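Long-range contacts in 3-oxo-tetronate kinase (Salmonella typhimurium, PDB 3DQQ), which probably catalyses the ATP-dependent phosphorylation of 3-oxo-tetronate to 3-oxo-tetronate 4-phosphate, as a member of the four-carbon acid sugar kinase family: residues A[252-257]-A[355-360]; A[259-264]-A[400-405]; A[264-269]-A[407-412]; A[308-313]-A[414-419]. All blocks are in the same frame, centred on the assembly; numbering follows the deposited sequence.

Contact 1: residues A[252-257]-A[355-360]; sequences RAVVLS and TRFIVA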
loop_
_atom_site.group_PDB
_atom_site.type_symbol
_atom_site.label_atom_id
_atom_site.label_comp_id
_atom_site.label_asym_id
_atom_site.label_seq_id
_atom_site.Cartn_x
_atom_site.Cartn_y
_atom_site.Cartn_z
ATOM N N ARG A 252 -3.372 26.385 -22.315
ATOM C CA ARG A 252 -3.877 25.045 -22.218
ATOM C C ARG A 252 -3.292 24.332 -20.977
ATOM O O ARG A 252 -2.206 24.675 -20.489
ATOM C CB ARG A 252 -3.632 24.286 -23.526
ATOM C CG ARG A 252 -3.961 22.751 -23.415
ATOM C CD ARG A 252 -5.428 22.340 -23.751
ATOM N NE ARG A 252 -5.427 21.226 -24.717
ATOM C CZ ARG A 252 -4.896 21.271 -25.964
ATOM N NH1 ARG A 252 -4.294 22.375 -26.464
ATOM N NH2 ARG A 252 -4.959 20.189 -26.730
ATOM N N ALA A 253 -4.084 23.387 -20.461
ATOM C CA ALA A 253 -3.762 22.575 -19.309
ATOM C C ALA A 253 -3.666 21.066 -19.637
ATOM O O ALA A 253 -4.155 20.579 -20.661
ATOM C CB ALA A 253 -4.792 22.799 -18.237
ATOM N N VAL A 254 -3.031 20.340 -18.730
ATOM C CA VAL A 254 -2.825 18.934 -18.863
ATOM C C VAL A 254 -2.939 18.350 -17.460
ATOM O O VAL A 254 -2.536 18.994 -16.504
ATOM C CB VAL A 254 -1.455 18.651 -19.471
ATOM C CG1 VAL A 254 -0.341 19.142 -18.562
ATOM C CG2 VAL A 254 -1.338 17.179 -19.782
ATOM N N VAL A 255 -3.559 17.176 -17.327
ATOM C CA VAL A 255 -3.495 16.418 -16.076
ATOM C C VAL A 255 -2.447 15.317 -16.234
ATOM O O VAL A 255 -2.506 14.535 -17.186
ATOM C CB VAL A 255 -4.847 15.772 -15.713
ATOM C CG1 VAL A 255 -4.730 14.967 -14.422
ATOM C CG2 VAL A 255 -5.911 16.839 -15.604
ATOM N N LEU A 256 -1.486 15.277 -15.322
ATOM C CA LEU A 256 -0.480 14.226 -15.289
ATOM C C LEU A 256 -0.666 13.462 -13.972
ATOM O O LEU A 256 -0.381 13.973 -12.893
ATOM C CB LEU A 256 0.939 14.808 -15.367
ATOM C CG LEU A 256 1.365 15.570 -16.625
ATOM C CD1 LEU A 256 2.821 16.050 -16.491
ATOM C CD2 LEU A 256 1.178 14.757 -17.890
ATOM N N SER A 257 -1.148 12.233 -14.060
ATOM C CA SER A 257 -1.413 11.435 -12.871
ATOM C C SER A 257 -0.434 10.269 -12.707
ATOM O O SER A 257 -0.390 9.383 -13.560
ATOM C CB SER A 257 -2.834 10.906 -12.946
ATOM O OG SER A 257 -3.219 10.443 -11.690
ATOM N N THR A 355 0.667 25.274 -20.330
ATOM C CA THR A 355 0.900 26.361 -19.406
ATOM C C THR A 355 0.441 26.017 -17.969
ATOM O O THR A 355 0.992 26.535 -17.027
ATOM C CB THR A 355 0.207 27.646 -19.954
ATOM O OG1 THR A 355 0.852 28.785 -19.419
ATOM C CG2 THR A 355 -1.220 27.726 -19.539
ATOM N N ARG A 356 -0.547 25.133 -17.833
ATOM C CA ARG A 356 -1.081 24.691 -16.567
ATOM C C ARG A 356 -0.938 23.186 -16.392
ATOM O O ARG A 356 -1.430 22.433 -17.198
ATOM C CB ARG A 356 -2.554 25.026 -16.519
ATOM C CG ARG A 356 -2.811 26.494 -16.290
ATOM C CD ARG A 356 -4.290 26.779 -16.076
ATOM N NE ARG A 356 -4.948 26.665 -17.362
ATOM C CZ ARG A 356 -6.215 26.321 -17.556
ATOM N NH1 ARG A 356 -7.045 26.061 -16.553
ATOM N NH2 ARG A 356 -6.659 26.269 -18.790
ATOM N N PHE A 357 -0.307 22.754 -15.307
ATOM C CA PHE A 357 -0.045 21.353 -15.071
ATOM C C PHE A 357 -0.727 20.900 -13.788
ATOM O O PHE A 357 -0.367 21.337 -12.697
ATOM C CB PHE A 357 1.436 21.149 -14.908
ATOM C CG PHE A 357 2.214 21.296 -16.162
ATOM C CD1 PHE A 357 2.754 20.192 -16.793
ATOM C CD2 PHE A 357 2.426 22.539 -16.726
ATOM C CE1 PHE A 357 3.496 20.335 -17.979
ATOM C CE2 PHE A 357 3.164 22.678 -17.908
ATOM C CZ PHE A 357 3.697 21.575 -18.524
ATOM N N ILE A 358 -1.708 20.020 -13.918
ATOM C CA ILE A 358 -2.404 19.474 -12.785
ATOM C C ILE A 358 -1.765 18.105 -12.536
ATOM O O ILE A 358 -1.858 17.227 -13.362
ATOM C CB ILE A 358 -3.920 19.383 -13.088
ATOM C CG1 ILE A 358 -4.451 20.772 -13.470
ATOM C CG2 ILE A 358 -4.700 18.789 -11.898
ATOM C CD1 ILE A 358 -5.851 20.784 -14.102
ATOM N N VAL A 359 -1.078 17.938 -11.417
ATOM C CA VAL A 359 -0.274 16.742 -11.222
ATOM C C VAL A 359 -0.735 16.007 -9.959
ATOM O O VAL A 359 -0.918 16.625 -8.905
ATOM C CB VAL A 359 1.215 17.105 -11.116
ATOM C CG1 VAL A 359 2.070 15.859 -10.958
ATOM C CG2 VAL A 359 1.635 17.931 -12.327
ATOM N N ALA A 360 -0.959 14.698 -10.081
ATOM C CA ALA A 360 -1.341 13.843 -8.954
ATOM C C ALA A 360 -0.163 12.928 -8.600
ATOM O O ALA A 360 0.384 12.237 -9.467
ATOM C CB ALA A 360 -2.546 13.020 -9.297
#

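Contact 2: residues A[259-264]-A[400-405]; sequences SCSQMT and ALKSGN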
loop_
_atom_site.group_PDB
_atom_site.type_symbol
_atom_site.label_atom_id
_atom_site.label_comp_id
_atom_site.label_asym_id
_atom_site.label_seq_id
_atom_site.Cartn_x
_atom_site.Cartn_y
_atom_site.Cartn_z
ATOM N N SER A 259 0.135 8.986 -9.076
ATOM C CA SER A 259 -0.286 8.349 -7.838
ATOM C C SER A 259 -1.070 7.042 -8.020
ATOM O O SER A 259 -1.879 6.855 -8.949
ATOM C CB SER A 259 -1.118 9.350 -7.000
ATOM O OG SER A 259 -1.701 8.832 -5.786
ATOM N N CYS A 260 -0.818 6.161 -7.054
ATOM C CA CYS A 260 -1.396 4.835 -6.987
ATOM C C CYS A 260 -2.559 4.722 -6.039
ATOM O O CYS A 260 -3.066 3.639 -5.889
ATOM C CB CYS A 260 -0.313 3.782 -6.545
ATOM S SG CYS A 260 0.913 4.180 -5.103
ATOM N N SER A 261 -2.980 5.822 -5.439
ATOM C CA SER A 261 -3.825 5.835 -4.277
ATOM C C SER A 261 -5.318 5.635 -4.535
ATOM O O SER A 261 -5.780 5.776 -5.653
ATOM C CB SER A 261 -3.623 7.179 -3.571
ATOM O OG SER A 261 -4.259 8.245 -4.254
ATOM N N GLN A 262 -6.080 5.344 -3.478
ATOM C CA GLN A 262 -7.525 5.172 -3.585
ATOM C C GLN A 262 -8.186 6.397 -4.150
ATOM O O GLN A 262 -9.038 6.302 -5.032
ATOM C CB GLN A 262 -8.161 4.767 -2.233
ATOM C CG GLN A 262 -8.219 3.170 -2.117
ATOM C CD GLN A 262 -8.830 2.546 -0.778
ATOM O OE1 GLN A 262 -8.822 3.186 0.311
ATOM N NE2 GLN A 262 -9.350 1.282 -0.883
ATOM N N MET A 263 -7.793 7.564 -3.661
ATOM C CA MET A 263 -8.473 8.767 -4.089
ATOM C C MET A 263 -8.010 9.161 -5.475
ATOM O O MET A 263 -8.818 9.584 -6.290
ATOM C CB MET A 263 -8.287 9.905 -3.098
ATOM C CG MET A 263 -9.061 11.158 -3.508
ATOM S SD MET A 263 -10.872 11.012 -3.433
ATOM C CE MET A 263 -11.315 11.405 -5.073
ATOM N N THR A 264 -6.726 9.016 -5.770
ATOM C CA THR A 264 -6.289 9.320 -7.120
ATOM C C THR A 264 -7.047 8.410 -8.096
ATOM O O THR A 264 -7.479 8.848 -9.168
ATOM C CB THR A 264 -4.778 9.159 -7.315
ATOM O OG1 THR A 264 -4.082 9.766 -6.237
ATOM C CG2 THR A 264 -4.343 9.801 -8.574
ATOM N N ALA A 400 -0.728 22.729 -10.164
ATOM C CA ALA A 400 -1.551 22.346 -9.029
ATOM C C ALA A 400 -1.100 20.954 -8.645
ATOM O O ALA A 400 -1.411 20.007 -9.339
ATOM C CB ALA A 400 -2.987 22.361 -9.393
ATOM N N LEU A 401 -0.314 20.852 -7.584
ATOM C CA LEU A 401 0.345 19.618 -7.186
ATOM C C LEU A 401 -0.370 18.957 -6.030
ATOM O O LEU A 401 -0.428 19.486 -4.969
ATOM C CB LEU A 401 1.794 19.883 -6.783
ATOM C CG LEU A 401 2.576 20.777 -7.750
ATOM C CD1 LEU A 401 3.982 20.953 -7.234
ATOM C CD2 LEU A 401 2.573 20.236 -9.163
ATOM N N LYS A 402 -0.838 17.747 -6.252
ATOM C CA LYS A 402 -1.681 17.011 -5.359
ATOM C C LYS A 402 -0.944 15.752 -4.941
ATOM O O LYS A 402 -0.391 15.003 -5.756
ATOM C CB LYS A 402 -2.936 16.653 -6.147
ATOM C CG LYS A 402 -4.032 15.896 -5.447
ATOM C CD LYS A 402 -3.786 14.404 -5.457
ATOM C CE LYS A 402 -5.037 13.659 -5.784
ATOM N NZ LYS A 402 -4.971 12.281 -5.252
ATOM N N SER A 403 -0.963 15.507 -3.651
ATOM C CA SER A 403 -0.350 14.322 -3.039
ATOM C C SER A 403 -1.394 13.197 -2.699
ATOM O O SER A 403 -2.471 13.484 -2.127
ATOM C CB SER A 403 0.341 14.780 -1.729
ATOM O OG SER A 403 1.596 14.162 -1.582
ATOM N N GLY A 404 -1.069 11.942 -3.044
ATOM C CA GLY A 404 -1.754 10.754 -2.492
ATOM C C GLY A 404 -3.271 10.833 -2.390
ATOM O O GLY A 404 -3.939 10.712 -3.400
ATOM N N ASN A 405 -3.804 11.048 -1.175
ATOM C CA ASN A 405 -5.270 11.077 -0.911
ATOM C C ASN A 405 -5.901 12.451 -0.598
ATOM O O ASN A 405 -7.066 12.509 -0.179
ATOM C CB ASN A 405 -5.671 10.058 0.186
ATOM C CG ASN A 405 -5.555 8.554 -0.285
ATOM O OD1 ASN A 405 -6.143 8.111 -1.306
ATOM N ND2 ASN A 405 -4.817 7.769 0.508
#

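Contact 3: residues A[264-269]-A[407-412]; sequences TNQQVA and GDESFF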
loop_
_atom_site.group_PDB
_atom_site.type_symbol
_atom_site.label_atom_id
_atom_site.label_comp_id
_atom_site.label_asym_id
_atom_site.label_seq_id
_atom_site.Cartn_x
_atom_site.Cartn_y
_atom_site.Cartn_z
ATOM N N THR A 264 -6.726 9.016 -5.770
ATOM C CA THR A 264 -6.289 9.320 -7.120
ATOM C C THR A 264 -7.047 8.410 -8.096
ATOM O O THR A 264 -7.479 8.848 -9.168
ATOM C CB THR A 264 -4.778 9.159 -7.315
ATOM O OG1 THR A 264 -4.082 9.766 -6.237
ATOM C CG2 THR A 264 -4.343 9.801 -8.574
ATOM N N ASN A 265 -7.218 7.147 -7.723
ATOM C CA ASN A 265 -7.952 6.226 -8.569
ATOM C C ASN A 265 -9.342 6.715 -8.842
ATOM O O ASN A 265 -9.806 6.615 -9.964
ATOM C CB ASN A 265 -8.041 4.859 -7.934
ATOM C CG ASN A 265 -6.816 3.999 -8.211
ATOM O OD1 ASN A 265 -5.662 4.493 -8.309
ATOM N ND2 ASN A 265 -7.051 2.688 -8.346
ATOM N N GLN A 266 -10.007 7.246 -7.825
ATOM C CA GLN A 266 -11.349 7.770 -8.016
ATOM C C GLN A 266 -11.355 8.967 -8.937
ATOM O O GLN A 266 -12.214 9.082 -9.813
ATOM C CB GLN A 266 -11.965 8.178 -6.697
ATOM C CG GLN A 266 -12.476 7.021 -5.876
ATOM C CD GLN A 266 -12.983 7.491 -4.521
ATOM O OE1 GLN A 266 -12.392 7.175 -3.470
ATOM N NE2 GLN A 266 -14.054 8.292 -4.536
ATOM N N GLN A 267 -10.397 9.864 -8.723
ATOM C CA GLN A 267 -10.242 11.067 -9.547
ATOM C C GLN A 267 -9.987 10.734 -11.015
ATOM O O GLN A 267 -10.537 11.381 -11.888
ATOM C CB GLN A 267 -9.140 11.965 -8.979
ATOM C CG GLN A 267 -9.537 12.609 -7.646
ATOM C CD GLN A 267 -8.349 13.006 -6.740
ATOM O OE1 GLN A 267 -7.240 12.490 -6.870
ATOM N NE2 GLN A 267 -8.600 13.915 -5.807
ATOM N N VAL A 268 -9.189 9.704 -11.286
ATOM C CA VAL A 268 -8.874 9.329 -12.668
ATOM C C VAL A 268 -10.090 8.681 -13.302
ATOM O O VAL A 268 -10.461 9.011 -14.434
ATOM C CB VAL A 268 -7.644 8.394 -12.753
ATOM C CG1 VAL A 268 -7.505 7.780 -14.126
ATOM C CG2 VAL A 268 -6.392 9.161 -12.397
ATOM N N ALA A 269 -10.722 7.772 -12.562
ATOM C CA ALA A 269 -11.935 7.079 -13.047
ATOM C C ALA A 269 -13.026 8.106 -13.409
ATOM O O ALA A 269 -13.671 7.994 -14.448
ATOM C CB ALA A 269 -12.422 6.106 -12.030
ATOM N N GLY A 407 -7.756 15.889 -1.882
ATOM C CA GLY A 407 -8.745 16.198 -2.868
ATOM C C GLY A 407 -9.978 15.326 -2.717
ATOM O O GLY A 407 -10.015 14.383 -1.926
ATOM N N ASP A 408 -10.965 15.685 -3.520
ATOM C CA ASP A 408 -12.224 15.005 -3.701
ATOM C C ASP A 408 -12.274 14.386 -5.121
ATOM O O ASP A 408 -11.375 14.580 -5.940
ATOM C CB ASP A 408 -13.327 16.053 -3.582
ATOM C CG ASP A 408 -13.129 17.284 -4.579
ATOM O OD1 ASP A 408 -11.985 17.873 -4.740
ATOM O OD2 ASP A 408 -14.169 17.656 -5.198
ATOM N N GLU A 409 -13.349 13.666 -5.406
ATOM C CA GLU A 409 -13.548 12.970 -6.680
ATOM C C GLU A 409 -13.346 13.834 -7.920
ATOM O O GLU A 409 -12.717 13.411 -8.906
ATOM C CB GLU A 409 -14.963 12.395 -6.699
ATOM C CG GLU A 409 -15.182 11.204 -7.629
ATOM C CD GLU A 409 -16.645 10.719 -7.633
ATOM O OE1 GLU A 409 -17.576 11.559 -7.479
ATOM O OE2 GLU A 409 -16.864 9.492 -7.793
ATOM N N SER A 410 -13.873 15.050 -7.870
ATOM C CA SER A 410 -13.879 15.906 -9.045
ATOM C C SER A 410 -12.708 16.889 -9.109
ATOM O O SER A 410 -12.730 17.832 -9.897
ATOM C CB SER A 410 -15.205 16.657 -9.100
ATOM O OG SER A 410 -15.306 17.513 -7.986
ATOM N N PHE A 411 -11.679 16.660 -8.307
ATOM C CA PHE A 411 -10.534 17.560 -8.246
ATOM C C PHE A 411 -10.042 18.074 -9.596
ATOM O O PHE A 411 -9.890 19.288 -9.786
ATOM C CB PHE A 411 -9.385 16.866 -7.557
ATOM C CG PHE A 411 -8.123 17.694 -7.483
ATOM C CD1 PHE A 411 -8.003 18.722 -6.576
ATOM C CD2 PHE A 411 -7.036 17.401 -8.286
ATOM C CE1 PHE A 411 -6.847 19.456 -6.498
ATOM C CE2 PHE A 411 -5.899 18.129 -8.207
ATOM C CZ PHE A 411 -5.809 19.172 -7.319
ATOM N N PHE A 412 -9.806 17.158 -10.530
ATOM C CA PHE A 412 -9.228 17.524 -11.813
ATOM C C PHE A 412 -10.158 18.413 -12.627
ATOM O O PHE A 412 -9.684 19.188 -13.487
ATOM C CB PHE A 412 -8.900 16.288 -12.660
ATOM C CG PHE A 412 -7.871 15.380 -12.080
ATOM C CD1 PHE A 412 -6.754 15.862 -11.459
ATOM C CD2 PHE A 412 -7.994 14.028 -12.216
ATOM C CE1 PHE A 412 -5.803 15.010 -10.939
ATOM C CE2 PHE A 412 -7.016 13.158 -11.693
ATOM C CZ PHE A 412 -5.931 13.660 -11.064
#

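Contact 4: residues A[308-313]-A[414-419]; sequences ELAPMI and RAQREF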
loop_
_atom_site.group_PDB
_atom_site.type_symbol
_atom_site.label_atom_id
_atom_site.label_comp_id
_atom_site.label_asym_id
_atom_site.label_seq_id
_atom_site.Cartn_x
_atom_site.Cartn_y
_atom_site.Cartn_z
ATOM N N GLU A 308 -12.700 20.721 -24.451
ATOM C CA GLU A 308 -12.834 21.800 -23.481
ATOM C C GLU A 308 -11.818 21.550 -22.333
ATOM O O GLU A 308 -10.868 22.321 -22.166
ATOM C CB GLU A 308 -14.289 21.889 -22.993
ATOM C CG GLU A 308 -14.542 22.842 -21.788
ATOM C CD GLU A 308 -15.885 22.513 -21.044
ATOM O OE1 GLU A 308 -16.934 22.342 -21.772
ATOM O OE2 GLU A 308 -15.863 22.438 -19.754
ATOM N N LEU A 309 -11.995 20.450 -21.598
ATOM C CA LEU A 309 -11.138 20.140 -20.460
ATOM C C LEU A 309 -9.782 19.571 -20.893
ATOM O O LEU A 309 -9.644 19.053 -21.995
ATOM C CB LEU A 309 -11.846 19.149 -19.560
ATOM C CG LEU A 309 -13.103 19.637 -18.857
ATOM C CD1 LEU A 309 -13.834 18.433 -18.316
ATOM C CD2 LEU A 309 -12.777 20.603 -17.724
ATOM N N ALA A 310 -8.806 19.635 -19.983
ATOM C CA ALA A 310 -7.425 19.192 -20.229
ATOM C C ALA A 310 -7.317 17.667 -20.411
ATOM O O ALA A 310 -7.868 16.892 -19.620
ATOM C CB ALA A 310 -6.499 19.640 -19.075
ATOM N N PRO A 311 -6.567 17.233 -21.429
ATOM C CA PRO A 311 -6.225 15.838 -21.594
ATOM C C PRO A 311 -5.488 15.290 -20.397
ATOM O O PRO A 311 -4.760 16.017 -19.745
ATOM C CB PRO A 311 -5.276 15.862 -22.779
ATOM C CG PRO A 311 -5.617 17.080 -23.515
ATOM C CD PRO A 311 -5.968 18.061 -22.478
ATOM N N MET A 312 -5.682 14.010 -20.116
ATOM C CA MET A 312 -5.023 13.342 -18.993
ATOM C C MET A 312 -4.051 12.270 -19.482
ATOM O O MET A 312 -4.328 11.523 -20.418
ATOM C CB MET A 312 -6.047 12.703 -18.088
ATOM C CG MET A 312 -5.435 11.986 -16.918
ATOM S SD MET A 312 -6.699 11.397 -15.791
ATOM C CE MET A 312 -6.524 12.623 -14.579
ATOM N N ILE A 313 -2.887 12.221 -18.865
ATOM C CA ILE A 313 -2.008 11.076 -19.018
ATOM C C ILE A 313 -1.845 10.451 -17.637
ATOM O O ILE A 313 -1.258 11.047 -16.722
ATOM C CB ILE A 313 -0.701 11.484 -19.636
ATOM C CG1 ILE A 313 -0.994 11.850 -21.070
ATOM C CG2 ILE A 313 0.366 10.365 -19.548
ATOM C CD1 ILE A 313 0.152 12.457 -21.670
ATOM N N ARG A 414 -12.471 20.529 -10.942
ATOM C CA ARG A 414 -12.602 21.777 -10.197
ATOM C C ARG A 414 -11.405 22.644 -10.434
ATOM O O ARG A 414 -11.565 23.830 -10.681
ATOM C CB ARG A 414 -12.836 21.537 -8.705
ATOM C CG ARG A 414 -14.173 20.757 -8.496
ATOM C CD ARG A 414 -14.734 20.766 -7.059
ATOM N NE ARG A 414 -13.674 20.502 -6.082
ATOM C CZ ARG A 414 -12.985 21.443 -5.432
ATOM N NH1 ARG A 414 -13.221 22.745 -5.618
ATOM N NH2 ARG A 414 -12.047 21.060 -4.575
ATOM N N ALA A 415 -10.222 22.029 -10.424
ATOM C CA ALA A 415 -8.971 22.714 -10.715
ATOM C C ALA A 415 -9.077 23.637 -11.925
ATOM O O ALA A 415 -8.418 24.655 -11.998
ATOM C CB ALA A 415 -7.890 21.689 -10.953
ATOM N N GLN A 416 -9.916 23.259 -12.881
ATOM C CA GLN A 416 -10.051 23.980 -14.123
ATOM C C GLN A 416 -11.269 24.881 -14.131
ATOM O O GLN A 416 -11.194 26.019 -14.541
ATOM C CB GLN A 416 -10.170 22.977 -15.266
ATOM C CG GLN A 416 -8.860 22.367 -15.707
ATOM C CD GLN A 416 -9.032 21.247 -16.723
ATOM O OE1 GLN A 416 -9.321 20.108 -16.373
ATOM N NE2 GLN A 416 -8.834 21.567 -17.976
ATOM N N ARG A 417 -12.397 24.340 -13.695
ATOM C CA ARG A 417 -13.700 24.986 -13.862
ATOM C C ARG A 417 -13.924 26.120 -12.884
ATOM O O ARG A 417 -14.579 27.108 -13.204
ATOM C CB ARG A 417 -14.821 23.968 -13.656
ATOM C CG ARG A 417 -14.992 22.993 -14.791
ATOM C CD ARG A 417 -15.966 23.477 -15.842
ATOM N NE ARG A 417 -16.176 22.464 -16.882
ATOM C CZ ARG A 417 -16.862 21.326 -16.708
ATOM N NH1 ARG A 417 -17.417 20.990 -15.531
ATOM N NH2 ARG A 417 -16.983 20.498 -17.729
ATOM N N GLU A 418 -13.401 25.970 -11.676
ATOM C CA GLU A 418 -13.488 27.040 -10.696
ATOM C C GLU A 418 -12.351 28.045 -10.788
ATOM O O GLU A 418 -12.193 28.844 -9.893
ATOM C CB GLU A 418 -13.598 26.452 -9.298
ATOM C CG GLU A 418 -14.943 25.770 -9.124
ATOM C CD GLU A 418 -14.944 24.687 -8.040
ATOM O OE1 GLU A 418 -14.281 24.876 -6.964
ATOM O OE2 GLU A 418 -15.629 23.647 -8.261
ATOM N N PHE A 419 -11.571 28.030 -11.860
ATOM C CA PHE A 419 -10.504 28.991 -12.001
ATOM C C PHE A 419 -10.301 29.304 -13.447
ATOM O O PHE A 419 -9.610 28.618 -14.133
ATOM C CB PHE A 419 -9.227 28.441 -11.399
ATOM C CG PHE A 419 -9.364 28.087 -9.972
ATOM C CD1 PHE A 419 -9.087 29.015 -8.987
ATOM C CD2 PHE A 419 -9.829 26.840 -9.602
ATOM C CE1 PHE A 419 -9.238 28.696 -7.649
ATOM C CE2 PHE A 419 -9.992 26.519 -8.265
ATOM C CZ PHE A 419 -9.689 27.458 -7.287
#

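Contact 1: residues A[252-257]-A[355-360]
Ala253 to Ser257 and Arg356 to Ala360 run side by side as neighbouring parallel strands, their axes 4.7 Å apart and 17° from exact alignment. Val254 and Leu256 carry the ladder on one strand: Val254 N donates to Arg356 O and Val254 O accepts from Ile358 N, then Leu256 N donates to Ile358 O and Leu256 O accepts from Ala360 N at 3.0 Å. Where the pairing begins, Arg252 O is shared by Thr355 N and Arg356 N. On the face bearing Val254 and Leu256, Val254 CG1, lodged between its own N and carbonyl carbon (chi1 63°), makes an off-centre CH-pi contact with the Phe357 ring, 4.2 Å from the ring centroid. Leu256 CD1 meets the same ring at its edge, 4.2 Å from Phe357 CD1, and Leu349 of helix 336-351 packs against this cluster. The other face carries Ala253, Val255 and Ile358. Here the Arg356 chain bends at chi3 and lays its guanidinium over Ala253 CB, while Arg356 NH2 bonds to Gly251 O. Phe412 of helix 411-417 packs on Val255 and Ile358. The backbone polar groups between the strands are thus paired with each other, and both faces offer mainly apolar surface to the flanking helices.

Contact 2: residues A[259-264]-A[400-405]
Gly404 O is gripped from opposite faces of its carbonyl plane, by Ser261 OG across the contact and by Lys402 NZ from its own segment. Both donors stand well out of that plane, and each lies 2.6 Å from Gly404 O. Lys402 NZ also donates to Thr264 OG1, at 2.8 Å; the lysine chain leaves with CG anti to its backbone N (chi1 -179°) and bends at chi2 and chi3 to bring the ammonium in beside the threonine. A separate bond ties the first turn of the helix to a side chain: Met263 N donates to Asn405 OD1 at 2.9 Å, nearly in line with the amide C=O, while Asn405 ND2 binds Tyr329 O of the second subunit.

The next shell fixes these groups. Ser261 OG accepts from Thr264 N at 3.0 Å, the N-cap bond of helix 262-271. Ser259 OG shares a hydrogen bond with Thr264 OG1 and accepts from Ser261 N, an ST turn. The ammonium close to the first turn of the helix would be expected to polarise the hydroxyl of Thr264. Gly404, just after strand 398-402, has a positive phi (43°), which favours glycine, and its carbonyl oxygen meets the helix start. Ser259 and Gly404 probably bind ATP, as in related kinases, so the arrangement is consistent with a nucleotide pocket built from a capped helix N-terminus and a glycine turn at the end of a strand.

Contact 3: residues A[264-269]-A[407-412]
Gln267 reaches from helix 262-271 into the turn that leads to helix 411-417, and its side chain meets Asp408, Glu409, Phe411 and Phe412. CG is anti to the carbonyl carbon (chi1 -69°) and the chain then runs extended, carrying the amide to the turn backbone. There Gln267 NE2 donates to Asp408 O at 2.9 Å, the bond angle at hydrogen being 161°. The acceptor lies in the amide plane of Gln267, but the donor stands above the carbonyl plane of Asp408. Phe411 N reaches the same oxygen from the opposite face, at 3.2 Å from Asp408 O, closing a type I beta turn from Asp408 to Phe411. The turn leads into the first turn of helix 411-417, and the glutamine pins it against helix 262-271 within the nucleotide-binding C-terminal domain. Phe412 supplies the apolar half of the contact. Phe412 CE2 packs 3.6 Å from Gln267 CB and 4.1 Å from Val268 CG2, where the ring also touches Ile358 of strand 356-360. The Glu409 side chain starts away from helix 262-271; Glu409 O approaches Gln267 CA at 3.5 Å, a CH...O contact, while Glu409 CG lies loosely beside Gln266. Farther out, Asp408 OD2 accepts from Ser410 OG and forms a salt bridge with Arg414.

Contact 4: residues A[308-313]-A[414-419]
Glu308 and Arg417 are joined by a salt bridge in which one carboxylate oxygen serves two nitrogens. Arg417 NE lies 2.9 Å from Glu308 OE2 and Arg417 NH2 lies 3.0 Å from the same atom, a side-on grip in which the oxygen sits at the guanidinium edge, near its plane. NE comes in nearly along the C-O axis of OE2, whereas NH2 comes from the syn side, tilted 31° out of the carboxylate plane. The carboxylate and guanidinium planes are 53° apart. Glu308 has an extended chain beyond CG, and the Arg417 chain bends at chi2 (-90°), which turns its head back toward the loop; the two side chains cross at about a right angle. Both residues are exposed, so solvent would be expected to weaken the attraction.

Next to the ion pair, Leu309 fits between the two long side chains of the helix. Leu309 CD1 lies 3.8 Å from Arg417 NH2, and its CD2 branch turns to the end of the Gln416 side chain. That side chain, extended from the helix, also packs against Ala310, whose CB points toward it.

Along the chain, Pro311 leads from this loop into strand 312-314, which pairs with strand 253-257. Tyr271 of helix 262-271 touches Leu309 and its hydroxyl bonds to Ala310 O. The contact therefore ties the C-terminal part of helix 411-417 to the loop entering strand 312-314, beside helix 262-271.

Overall arrangement
The four contacts lie in the C-terminal part of the chain, on the same side of its centre; all four first segments come before all four second segments, in the same order, so every contact crosses the others along the chain. Contact 1 pairs strands 253-257 and 356-360; strand 398-402 of contact 2 lies next to the latter and strand 312-314 of contact 4 next to the former. Helix 262-271 joins contacts 2 and 3, which share Thr264 and have centres 8 Å apart, and helix 411-417 joins contacts 3 and 4. Contact 2 holds two probable ATP-binding residues, and others, Gly361 to Thr364, follow strand 356-360; contact 4 lies away from the site.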